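Local coordinates for protein R.Pab1 family restriction endonuclease (Campylobacter coli, PDB 7CFA) that acts as a restriction DNA glycosylase, probably excising a base at its recognition sequence in foreign DNA rather than hydrolysing the phosphodiester backbone directly, at residues A[90-94]-A[95-99]; A[174-177]-A[178-181]; A[186-190]-A[191-195]; A[201-205]-A[206-210]. The protein carries 2 engineered substitutions. One frame throughout, in Å; residues are numbered along the deposited sequence.

Interaction 1 of 4, residues A[90-94]-A[95-99]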
loop_
_atom_site.group_PDB
_atom_site.type_symbol
_atom_site.label_atom_id
_atom_site.label_comp_id
_atom_site.label_asym_id
_atom_site.label_seq_id
_atom_site.Cartn_x
_atom_site.Cartn_y
_atom_site.Cartn_z
ATOM N N ASN A 90 15.456 -30.615 -20.756
ATOM C CA ASN A 90 15.079 -31.965 -20.326
ATOM C C ASN A 90 15.326 -32.207 -18.840
ATOM O O ASN A 90 15.646 -33.323 -18.431
ATOM C CB ASN A 90 15.803 -33.033 -21.149
ATOM C CG ASN A 90 15.202 -33.220 -22.525
ATOM O OD1 ASN A 90 13.984 -33.311 -22.681
ATOM N ND2 ASN A 90 16.060 -33.283 -23.536
ATOM N N ILE A 91 15.180 -31.184 -18.007
ATOM C CA ILE A 91 15.266 -31.359 -16.564
ATOM C C ILE A 91 13.886 -31.517 -15.938
ATOM O O ILE A 91 13.695 -32.359 -15.060
ATOM C CB ILE A 91 16.043 -30.189 -15.925
ATOM C CG1 ILE A 91 17.504 -30.206 -16.384
ATOM C CG2 ILE A 91 15.959 -30.244 -14.404
ATOM C CD1 ILE A 91 18.389 -29.225 -15.649
ATOM N N ILE A 92 12.915 -30.741 -16.399
ATOM C CA ILE A 92 11.543 -30.840 -15.927
ATOM C C ILE A 92 10.830 -31.931 -16.711
ATOM O O ILE A 92 10.803 -31.904 -17.946
ATOM C CB ILE A 92 10.821 -29.491 -16.076
ATOM C CG1 ILE A 92 11.462 -28.434 -15.172
ATOM C CG2 ILE A 92 9.334 -29.643 -15.786
ATOM C CD1 ILE A 92 10.780 -27.086 -15.241
ATOM N N LEU A 93 10.253 -32.891 -15.996
ATOM C CA LEU A 93 9.513 -33.970 -16.632
ATOM C C LEU A 93 8.187 -33.461 -17.188
ATOM O O LEU A 93 7.567 -32.547 -16.638
ATOM C CB LEU A 93 9.250 -35.098 -15.635
ATOM C CG LEU A 93 10.456 -35.708 -14.926
ATOM C CD1 LEU A 93 10.013 -36.708 -13.865
ATOM C CD2 LEU A 93 11.376 -36.370 -15.931
ATOM N N LYS A 94 7.747 -34.073 -18.291
ATOM C CA LYS A 94 6.439 -33.736 -18.844
ATOM C C LYS A 94 5.321 -34.081 -17.871
ATOM O O LYS A 94 4.308 -33.376 -17.812
ATOM C CB LYS A 94 6.222 -34.456 -20.178
ATOM C CG LYS A 94 7.208 -34.067 -21.269
ATOM C CD LYS A 94 7.009 -34.904 -22.525
ATOM C CE LYS A 94 8.032 -34.541 -23.591
ATOM N NZ LYS A 94 7.923 -35.416 -24.791
ATOM N N GLU A 95 5.496 -35.155 -17.094
ATOM C CA GLU A 95 4.496 -35.545 -16.105
ATOM C C GLU A 95 4.328 -34.486 -15.024
ATOM O O GLU A 95 3.243 -34.360 -14.441
ATOM C CB GLU A 95 4.878 -36.884 -15.471
ATOM C CG GLU A 95 4.890 -38.069 -16.431
ATOM C CD GLU A 95 6.123 -38.113 -17.318
ATOM O OE1 GLU A 95 7.011 -37.248 -17.161
ATOM O OE2 GLU A 95 6.202 -39.017 -18.175
ATOM N N ASN A 96 5.387 -33.732 -14.727
ATOM C CA ASN A 96 5.275 -32.646 -13.759
ATOM C C ASN A 96 4.337 -31.562 -14.269
ATOM O O ASN A 96 3.459 -31.089 -13.536
ATOM C CB ASN A 96 6.656 -32.062 -13.456
ATOM C CG ASN A 96 7.589 -33.070 -12.812
ATOM O OD1 ASN A 96 7.146 -34.036 -12.192
ATOM N ND2 ASN A 96 8.892 -32.846 -12.954
ATOM N N LEU A 97 4.505 -31.156 -15.530
ATOM C CA LEU A 97 3.621 -30.147 -16.099
ATOM C C LEU A 97 2.206 -30.678 -16.272
ATOM O O LEU A 97 1.240 -29.931 -16.075
ATOM C CB LEU A 97 4.182 -29.655 -17.432
ATOM C CG LEU A 97 5.530 -28.934 -17.360
ATOM C CD1 LEU A 97 5.994 -28.524 -18.747
ATOM C CD2 LEU A 97 5.447 -27.721 -16.441
ATOM N N PHE A 98 2.059 -31.957 -16.629
ATOM C CA PHE A 98 0.726 -32.537 -16.754
ATOM C C PHE A 98 0.026 -32.602 -15.404
ATOM O O PHE A 98 -1.184 -32.365 -15.315
ATOM C CB PHE A 98 0.807 -33.927 -17.385
ATOM C CG PHE A 98 0.878 -33.909 -18.885
ATOM C CD1 PHE A 98 2.019 -34.333 -19.545
ATOM C CD2 PHE A 98 -0.197 -33.460 -19.635
ATOM C CE1 PHE A 98 2.087 -34.313 -20.925
ATOM C CE2 PHE A 98 -0.135 -33.437 -21.017
ATOM C CZ PHE A 98 1.009 -33.864 -21.662
ATOM N N GLY A 99 0.770 -32.923 -14.343
ATOM C CA GLY A 99 0.174 -32.948 -13.016
ATOM C C GLY A 99 -0.331 -31.587 -12.581
ATOM O O GLY A 99 -1.390 -31.476 -11.959
#

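Interaction 2 of 4, residues A[174-177]-A[178-181]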
loop_
_atom_site.group_PDB
_atom_site.type_symbol
_atom_site.label_atom_id
_atom_site.label_comp_id
_atom_site.label_asym_id
_atom_site.label_seq_id
_atom_site.Cartn_x
_atom_site.Cartn_y
_atom_site.Cartn_z
ATOM N N PHE A 174 13.794 -15.058 -0.318
ATOM C CA PHE A 174 14.893 -15.949 0.031
ATOM C C PHE A 174 16.031 -15.107 0.608
ATOM O O PHE A 174 16.136 -13.914 0.302
ATOM C CB PHE A 174 15.378 -16.750 -1.188
ATOM C CG PHE A 174 15.677 -15.903 -2.388
ATOM C CD1 PHE A 174 16.933 -15.345 -2.565
ATOM C CD2 PHE A 174 14.703 -15.667 -3.343
ATOM C CE1 PHE A 174 17.208 -14.564 -3.670
ATOM C CE2 PHE A 174 14.972 -14.888 -4.449
ATOM C CZ PHE A 174 16.226 -14.336 -4.613
ATOM N N PRO A 175 16.887 -15.706 1.438
ATOM C CA PRO A 175 17.963 -14.935 2.073
ATOM C C PRO A 175 18.955 -14.383 1.059
ATOM O O PRO A 175 19.207 -14.980 0.010
ATOM C CB PRO A 175 18.632 -15.957 3.000
ATOM C CG PRO A 175 17.602 -17.011 3.220
ATOM C CD PRO A 175 16.833 -17.089 1.941
ATOM N N VAL A 176 19.524 -13.223 1.397
ATOM C CA VAL A 176 20.509 -12.582 0.531
ATOM C C VAL A 176 21.791 -13.400 0.460
ATOM O O VAL A 176 22.465 -13.424 -0.578
ATOM C CB VAL A 176 20.783 -11.146 1.017
ATOM C CG1 VAL A 176 21.816 -10.459 0.129
ATOM C CG2 VAL A 176 19.494 -10.343 1.055
ATOM N N HIS A 177 22.151 -14.092 1.544
ATOM C CA HIS A 177 23.394 -14.854 1.539
ATOM C C HIS A 177 23.342 -16.068 0.619
ATOM O O HIS A 177 24.376 -16.714 0.421
ATOM C CB HIS A 177 23.763 -15.285 2.963
ATOM C CG HIS A 177 22.758 -16.186 3.611
ATOM N ND1 HIS A 177 22.673 -17.532 3.328
ATOM C CD2 HIS A 177 21.807 -15.936 4.542
ATOM C CE1 HIS A 177 21.705 -18.071 4.049
ATOM N NE2 HIS A 177 21.165 -17.125 4.794
ATOM N N LEU A 178 22.178 -16.393 0.050
ATOM C CA LEU A 178 22.110 -17.442 -0.961
ATOM C C LEU A 178 22.617 -16.976 -2.317
ATOM O O LEU A 178 22.907 -17.815 -3.176
ATOM C CB LEU A 178 20.674 -17.947 -1.116
ATOM C CG LEU A 178 20.046 -18.721 0.041
ATOM C CD1 LEU A 178 18.665 -19.204 -0.366
ATOM C CD2 LEU A 178 20.925 -19.889 0.454
ATOM N N LEU A 179 22.727 -15.669 -2.529
ATOM C CA LEU A 179 23.112 -15.137 -3.825
ATOM C C LEU A 179 24.620 -15.213 -4.022
ATOM O O LEU A 179 25.401 -15.109 -3.072
ATOM C CB LEU A 179 22.647 -13.687 -3.967
ATOM C CG LEU A 179 21.140 -13.425 -3.899
ATOM C CD1 LEU A 179 20.867 -11.934 -3.819
ATOM C CD2 LEU A 179 20.439 -14.033 -5.101
ATOM N N LYS A 180 25.022 -15.399 -5.274
ATOM C CA LYS A 180 26.423 -15.339 -5.661
ATOM C C LYS A 180 26.731 -13.968 -6.249
ATOM O O LYS A 180 25.869 -13.326 -6.855
ATOM C CB LYS A 180 26.761 -16.430 -6.678
ATOM C CG LYS A 180 26.493 -17.845 -6.193
ATOM C CD LYS A 180 26.887 -18.876 -7.240
ATOM C CE LYS A 180 26.040 -18.746 -8.495
ATOM N NZ LYS A 180 26.378 -19.784 -9.507
ATOM N N ASN A 181 27.968 -13.520 -6.059
ATOM C CA ASN A 181 28.406 -12.260 -6.644
ATOM C C ASN A 181 28.765 -12.494 -8.111
ATOM O O ASN A 181 28.473 -13.545 -8.688
ATOM C CB ASN A 181 29.563 -11.669 -5.840
ATOM C CG ASN A 181 30.756 -12.607 -5.743
ATOM O OD1 ASN A 181 30.808 -13.642 -6.407
ATOM N ND2 ASN A 181 31.726 -12.239 -4.915
#

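Interaction 3 of 4, residues A[186-190]-A[191-195]. Engineered in segment 191-195: Ser192 (natural residue Cys).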
loop_
_atom_site.group_PDB
_atom_site.type_symbol
_atom_site.label_atom_id
_atom_site.label_comp_id
_atom_site.label_asym_id
_atom_site.label_seq_id
_atom_site.Cartn_x
_atom_site.Cartn_y
_atom_site.Cartn_z
ATOM N N ARG A 186 29.470 -16.811 -2.841
ATOM C CA ARG A 186 28.417 -16.475 -1.882
ATOM C C ARG A 186 29.049 -15.809 -0.659
ATOM O O ARG A 186 29.144 -16.373 0.432
ATOM C CB ARG A 186 27.621 -17.719 -1.503
ATOM C CG ARG A 186 26.747 -18.260 -2.624
ATOM C CD ARG A 186 25.957 -19.486 -2.188
ATOM N NE ARG A 186 25.061 -19.955 -3.242
ATOM C CZ ARG A 186 25.406 -20.826 -4.186
ATOM N NH1 ARG A 186 26.632 -21.330 -4.211
ATOM N NH2 ARG A 186 24.526 -21.193 -5.108
ATOM N N ASN A 187 29.491 -14.568 -0.869
ATOM C CA ASN A 187 30.190 -13.797 0.153
ATOM C C ASN A 187 29.386 -12.593 0.630
ATOM O O ASN A 187 29.967 -11.635 1.151
ATOM C CB ASN A 187 31.552 -13.342 -0.372
ATOM C CG ASN A 187 31.434 -12.393 -1.550
ATOM O OD1 ASN A 187 30.402 -12.343 -2.220
ATOM N ND2 ASN A 187 32.495 -11.637 -1.812
ATOM N N PHE A 188 28.063 -12.614 0.460
ATOM C CA PHE A 188 27.258 -11.476 0.895
ATOM C C PHE A 188 27.115 -11.433 2.410
ATOM O O PHE A 188 26.923 -10.352 2.979
ATOM C CB PHE A 188 25.880 -11.516 0.235
ATOM C CG PHE A 188 25.877 -11.041 -1.188
ATOM C CD1 PHE A 188 25.922 -11.946 -2.235
ATOM C CD2 PHE A 188 25.831 -9.687 -1.479
ATOM C CE1 PHE A 188 25.922 -11.510 -3.547
ATOM C CE2 PHE A 188 25.833 -9.245 -2.789
ATOM C CZ PHE A 188 25.876 -10.158 -3.823
ATOM N N LEU A 189 27.207 -12.582 3.073
ATOM C CA LEU A 189 27.051 -12.628 4.520
ATOM C C LEU A 189 28.186 -11.867 5.197
ATOM O O LEU A 189 29.357 -12.033 4.839
ATOM C CB LEU A 189 27.017 -14.077 5.000
ATOM C CG LEU A 189 26.505 -14.317 6.422
ATOM C CD1 LEU A 189 25.096 -13.769 6.573
ATOM C CD2 LEU A 189 26.545 -15.798 6.755
ATOM N N ASN A 190 27.829 -11.030 6.174
ATOM C CA ASN A 190 28.786 -10.189 6.897
ATOM C C ASN A 190 29.526 -9.252 5.942
ATOM O O ASN A 190 30.745 -9.085 6.014
ATOM C CB ASN A 190 29.770 -11.038 7.708
ATOM C CG ASN A 190 29.076 -11.909 8.734
ATOM O OD1 ASN A 190 28.044 -11.530 9.290
ATOM N ND2 ASN A 190 29.638 -13.083 8.991
ATOM N N ARG A 191 28.770 -8.636 5.035
ATOM C CA ARG A 191 29.345 -7.721 4.058
ATOM C C ARG A 191 28.254 -6.795 3.542
ATOM O O ARG A 191 27.108 -7.215 3.367
ATOM C CB ARG A 191 29.994 -8.482 2.893
ATOM C CG ARG A 191 30.601 -7.575 1.833
ATOM C CD ARG A 191 31.317 -8.361 0.747
ATOM N NE ARG A 191 30.405 -9.164 -0.063
ATOM C CZ ARG A 191 29.770 -8.717 -1.142
ATOM N NH1 ARG A 191 29.936 -7.465 -1.543
ATOM N NH2 ARG A 191 28.966 -9.522 -1.821
ATOM N N SER A 192 28.619 -5.538 3.303
ATOM C CA SER A 192 27.686 -4.574 2.743
ATOM C C SER A 192 27.603 -4.732 1.229
ATOM O O SER A 192 28.553 -5.168 0.574
ATOM C CB SER A 192 28.104 -3.147 3.097
ATOM O OG SER A 192 29.372 -2.835 2.548
ATOM N N ILE A 193 26.447 -4.375 0.678
ATOM C CA ILE A 193 26.224 -4.488 -0.758
ATOM C C ILE A 193 26.802 -3.262 -1.450
ATOM O O ILE A 193 26.486 -2.121 -1.091
ATOM C CB ILE A 193 24.728 -4.650 -1.068
ATOM C CG1 ILE A 193 24.152 -5.840 -0.299
ATOM C CG2 ILE A 193 24.514 -4.836 -2.562
ATOM C CD1 ILE A 193 22.681 -6.079 -0.556
ATOM N N GLU A 194 27.659 -3.494 -2.441
ATOM C CA GLU A 194 28.258 -2.400 -3.185
ATOM C C GLU A 194 27.225 -1.746 -4.100
ATOM O O GLU A 194 26.145 -2.287 -4.357
ATOM C CB GLU A 194 29.449 -2.898 -4.004
ATOM C CG GLU A 194 30.535 -3.565 -3.174
ATOM C CD GLU A 194 31.679 -4.088 -4.021
ATOM O OE1 GLU A 194 31.596 -3.979 -5.262
ATOM O OE2 GLU A 194 32.660 -4.606 -3.447
ATOM N N SER A 195 27.575 -0.557 -4.586
ATOM C CA SER A 195 26.678 0.196 -5.450
ATOM C C SER A 195 26.507 -0.522 -6.780
ATOM O O SER A 195 27.487 -0.963 -7.388
ATOM C CB SER A 195 27.213 1.608 -5.681
ATOM O OG SER A 195 26.321 2.365 -6.483
#

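Interaction 4 of 4, residues A[201-205]-A[206-210]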
loop_
_atom_site.group_PDB
_atom_site.type_symbol
_atom_site.label_atom_id
_atom_site.label_comp_id
_atom_site.label_asym_id
_atom_site.label_seq_id
_atom_site.Cartn_x
_atom_site.Cartn_y
_atom_site.Cartn_z
ATOM N N LEU A 201 20.958 -15.627 -8.290
ATOM C CA LEU A 201 20.276 -16.785 -7.730
ATOM C C LEU A 201 20.520 -17.983 -8.637
ATOM O O LEU A 201 20.105 -17.982 -9.802
ATOM C CB LEU A 201 18.779 -16.517 -7.581
ATOM C CG LEU A 201 17.916 -17.682 -7.089
ATOM C CD1 LEU A 201 18.277 -18.064 -5.661
ATOM C CD2 LEU A 201 16.436 -17.343 -7.203
ATOM N N GLU A 202 21.198 -18.995 -8.108
ATOM C CA GLU A 202 21.509 -20.196 -8.874
ATOM C C GLU A 202 20.274 -21.085 -8.928
ATOM O O GLU A 202 19.790 -21.556 -7.893
ATOM C CB GLU A 202 22.693 -20.932 -8.254
ATOM C CG GLU A 202 23.047 -22.225 -8.964
ATOM C CD GLU A 202 24.288 -22.878 -8.391
ATOM O OE1 GLU A 202 25.172 -22.147 -7.895
ATOM O OE2 GLU A 202 24.374 -24.123 -8.432
ATOM N N ILE A 203 19.762 -21.313 -10.133
ATOM C CA ILE A 203 18.626 -22.195 -10.369
ATOM C C ILE A 203 19.137 -23.419 -11.113
ATOM O O ILE A 203 19.776 -23.290 -12.163
ATOM C CB ILE A 203 17.521 -21.488 -11.171
ATOM C CG1 ILE A 203 17.154 -20.157 -10.514
ATOM C CG2 ILE A 203 16.299 -22.387 -11.296
ATOM C CD1 ILE A 203 16.203 -19.315 -11.338
ATOM N N SER A 204 18.862 -24.602 -10.572
ATOM C CA SER A 204 19.343 -25.838 -11.175
ATOM C C SER A 204 18.351 -26.951 -10.862
ATOM O O SER A 204 17.269 -26.711 -10.319
ATOM C CB SER A 204 20.751 -26.178 -10.671
ATOM O OG SER A 204 20.720 -26.571 -9.310
ATOM N N ARG A 205 18.736 -28.183 -11.205
ATOM C CA ARG A 205 17.903 -29.346 -10.927
ATOM C C ARG A 205 17.611 -29.511 -9.441
ATOM O O ARG A 205 16.604 -30.136 -9.086
ATOM C CB ARG A 205 18.580 -30.606 -11.464
ATOM C CG ARG A 205 19.957 -30.857 -10.868
ATOM C CD ARG A 205 20.582 -32.128 -11.415
ATOM N NE ARG A 205 21.927 -32.340 -10.890
ATOM C CZ ARG A 205 22.689 -33.385 -11.192
ATOM N NH1 ARG A 205 22.239 -34.319 -12.018
ATOM N NH2 ARG A 205 23.902 -33.498 -10.668
ATOM N N ASN A 206 18.459 -28.969 -8.567
ATOM C CA ASN A 206 18.281 -29.132 -7.131
ATOM C C ASN A 206 17.192 -28.239 -6.554
ATOM O O ASN A 206 16.754 -28.482 -5.424
ATOM C CB ASN A 206 19.599 -28.861 -6.402
ATOM C CG ASN A 206 20.698 -29.823 -6.806
ATOM O OD1 ASN A 206 20.438 -30.982 -7.129
ATOM N ND2 ASN A 206 21.935 -29.345 -6.789
ATOM N N ASN A 207 16.740 -27.218 -7.290
ATOM C CA ASN A 207 15.722 -26.323 -6.754
ATOM C C ASN A 207 14.696 -25.901 -7.803
ATOM O O ASN A 207 13.953 -24.939 -7.572
ATOM C CB ASN A 207 16.365 -25.074 -6.129
ATOM C CG ASN A 207 17.192 -24.269 -7.123
ATOM O OD1 ASN A 207 17.110 -24.468 -8.337
ATOM N ND2 ASN A 207 17.994 -23.345 -6.607
ATOM N N ILE A 208 14.636 -26.587 -8.947
ATOM C CA ILE A 208 13.710 -26.177 -9.999
ATOM C C ILE A 208 12.264 -26.411 -9.576
ATOM O O ILE A 208 11.364 -25.663 -9.980
ATOM C CB ILE A 208 14.041 -26.899 -11.321
ATOM C CG1 ILE A 208 13.124 -26.417 -12.448
ATOM C CG2 ILE A 208 13.939 -28.410 -11.157
ATOM C CD1 ILE A 208 13.180 -24.920 -12.688
ATOM N N ASN A 209 12.011 -27.427 -8.745
ATOM C CA ASN A 209 10.641 -27.719 -8.335
ATOM C C ASN A 209 10.037 -26.608 -7.487
ATOM O O ASN A 209 8.809 -26.534 -7.370
ATOM C CB ASN A 209 10.584 -29.047 -7.581
ATOM C CG ASN A 209 10.562 -30.239 -8.515
ATOM O OD1 ASN A 209 9.500 -30.665 -8.971
ATOM N ND2 ASN A 209 11.736 -30.781 -8.813
ATOM N N ILE A 210 10.869 -25.748 -6.894
ATOM C CA ILE A 210 10.352 -24.558 -6.225
ATOM C C ILE A 210 9.605 -23.678 -7.216
ATOM O O ILE A 210 8.516 -23.169 -6.927
ATOM C CB ILE A 210 11.500 -23.792 -5.545
ATOM C CG1 ILE A 210 12.097 -24.634 -4.417
ATOM C CG2 ILE A 210 11.016 -22.442 -5.032
ATOM C CD1 ILE A 210 13.336 -24.038 -3.814
#

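Interaction 1 of 4, residues A[90-94]-A[95-99]
From Leu93 to Phe98 the backbone winds into the first turn of helix 94-106. Leu93 stands at the N-cap. Its O accepts a weak hydrogen bond from Asn96 N at 3.1 Å, with an N-H...O angle of only 130°. One residue on, the bond is regular: Phe98 N donates to Lys94 O at 2.9 Å with an angle of 159°, and the donor lies in the carbonyl plane. Gly99 N to Glu95 O continues the series, so the helical pattern improves over the first few residues.

The side chains divide by side of the helix. Toward the interior, Ile92 approaches Leu97 at roughly a right angle, with its branch methyl CG2 4.2 Å from Leu97 CG. This methyl is anti to the backbone N of Ile92 (chi1 of CG1 -65°), which carries it onto the helix. Leu212 of helix 208-219 touches both Ile92 and Leu97, Phe87 of helix 79-88 meets Leu97, and helix 223-237 packs on Leu97 as well. On the outer side, Glu95 bends back at its second torsion and brings OE1 to 3.5 Å from Leu93 CB. This is a van der Waals approach over the start of the helix. The Phe98 ring leans over the preceding turn, with CD1 3.0 Å from Lys94 O, a close contact with the very oxygen that its own N-H holds.

Just upstream, Asn90, with positive phi, is the C-prime residue of a Schellman motif that ends helix 79-88. The whole is a short connection between two helices: Schellman motif, extended Ile92 and Leu93, N-cap, new helix.

Interaction 2 of 4, residues A[174-177]-A[178-181]
The Phe174 ring receives Leu179 at its edge, near the ring plane: Leu179 CD2 lies 3.6 Å from Phe174 CE1, and the two side chains meet at about a right angle. The ring is put there by a chi1 of 51°, with CG between the backbone N and the carbonyl carbon. Phe172 meets this ring with its own, and Val49, Leu12 and Leu201 pack against the Phe174 side chain. The imidazole of His177 runs alongside Leu178 in the same direction, its CE1 4.1 Å from Leu178 CD2.

Leu178 spreads its two methyls between different partners. While CD2 stays with the histidine, CD1 reaches back to Pro175 CD, 3.6 Å away, and also comes within 4.2 Å of Phe174 CB. Leu179 places CB 3.4 Å from Val176 O, so its apolar branch starts beside a carbonyl that its own backbone N also uses.

Two successive backbone bonds hold the turn that brings these groups together. Leu178 N donates to Pro175 O at 3.3 Å, and Leu179 N to Val176 O at 3.0 Å with an angle of 164°. In both, the donor sits well above the carbonyl plane. The three-residue spacing is that of a 3-10 turn, here at the end of strand 166-175.

Backbone hydrogen bonds close the turn, and the side chains add mostly apolar contact. With Phe174, Pro175, Val176 and Leu179 buried, the contact probably depends on exclusion of water more than on charge.

Interaction 3 of 4, residues A[186-190]-A[191-195]
In the tight part of the contact, Arg191 folds back so that its guanidinium meets Asn187 O edge-on and lays NH2 over one face of the Phe188 ring. Its NE donates to Asn187 O at 2.8 Å, nearly straight (165°), with the oxygen close to the guanidinium plane. NH2 reaches Asn187 OD1 at 3.2 Å, a weak bond, bent to 122°. The same NH2 lies 3.2 Å from Phe188 CD2, while Arg191 CZ stands 4.5 Å from the ring centroid, an off-centre cation-pi contact. The chain is extended as far as CD; a bend at chi3 (67°) turns the guanidinium onto these partners. Glu197 forms a salt bridge with NH2, which would help balance the charge.

The packing is slacker beside this. Ile193 CG1 comes only to 4.4 Å from Phe188 CD2, and exposed Asn190 turns its side chain away at the corner of the type II beta turn from Phe188 to Arg191.

The short, weakly bonded strand 191-192 runs antiparallel to strand 42-43, with backbone bonds joining Asn190 and Arg191 to Ile43, where Ile193 also packs. The engineered Ser192 points away and touches Asn42. The turn thus leads the loop after strand 166-175 into this small two-stranded sheet.

Interaction 4 of 4, residues A[201-205]-A[206-210]
Asn207 lays its amide across the backbone of Glu202 to Ser204, where strand 198-203 leads into the turn. Its ND2 donates to Glu202 O at 2.8 Å (angle 164°), with the oxygen in the amide plane and the donor in the carbonyl plane. Its OD1 accepts from Ser204 N, also at 2.8 Å and straighter (169°), but this donor is tilted from the plane of the side-chain carbonyl. Gripped at both ends, the amide is fixed in rotation, and the two bonds settle which end is oxygen. A chi1 of 60° places CG over the residue's own backbone and so within range of the strand.

The turn is closed by the main chain: Asn207 N donates to Ser204 O at 3.1 Å. Ser204 OG adds a long, weak bond of 3.4 Å from Asn206 N, in the pattern of an ST turn. On the inner side, Ile203 CG2 stands 3.7 Å from Asn207 OD1 and 4.3 Å from Ile208 CD1. Helix 79-88 covers both isoleucines through Ile82 and Phe86. The carboxylate of Glu202 faces another way, in salt bridges with Arg186 and Lys180.

The amide offers one N-H and one C=O to the backbone on either side of Ile203, much as a residue of a neighbouring parallel strand would. The arrangement is a type I beta turn from Ser204 to Asn207, reinforced by the Asn207 amide, linking strand 198-203 to helix 208-219.

How the interactions relate
Interaction 2 is the buried member and interaction 3 the surface one; interactions 1 and 4 are partly buried. The 3-10 turn of interaction 2 and the arginine-bound turn of interaction 3, centres 9 Å apart, share the loop after strand 166-175, where Leu178 O and Arg186 NE make a probable hydrogen bond of 3.0 Å. Glu202 in interaction 4 joins both by charge, through Lys180 and Arg186. Interactions 1 and 4 instead meet through packing, Ile92 CD1 lying 3.7 Å from Ile208 CG1, the one just before helix 94-106, the other at the start of helix 208-219. Apolar contacts thus dominate in interaction 2, polar side-chain bonds in 3 and 4, and helical backbone bonds in 1.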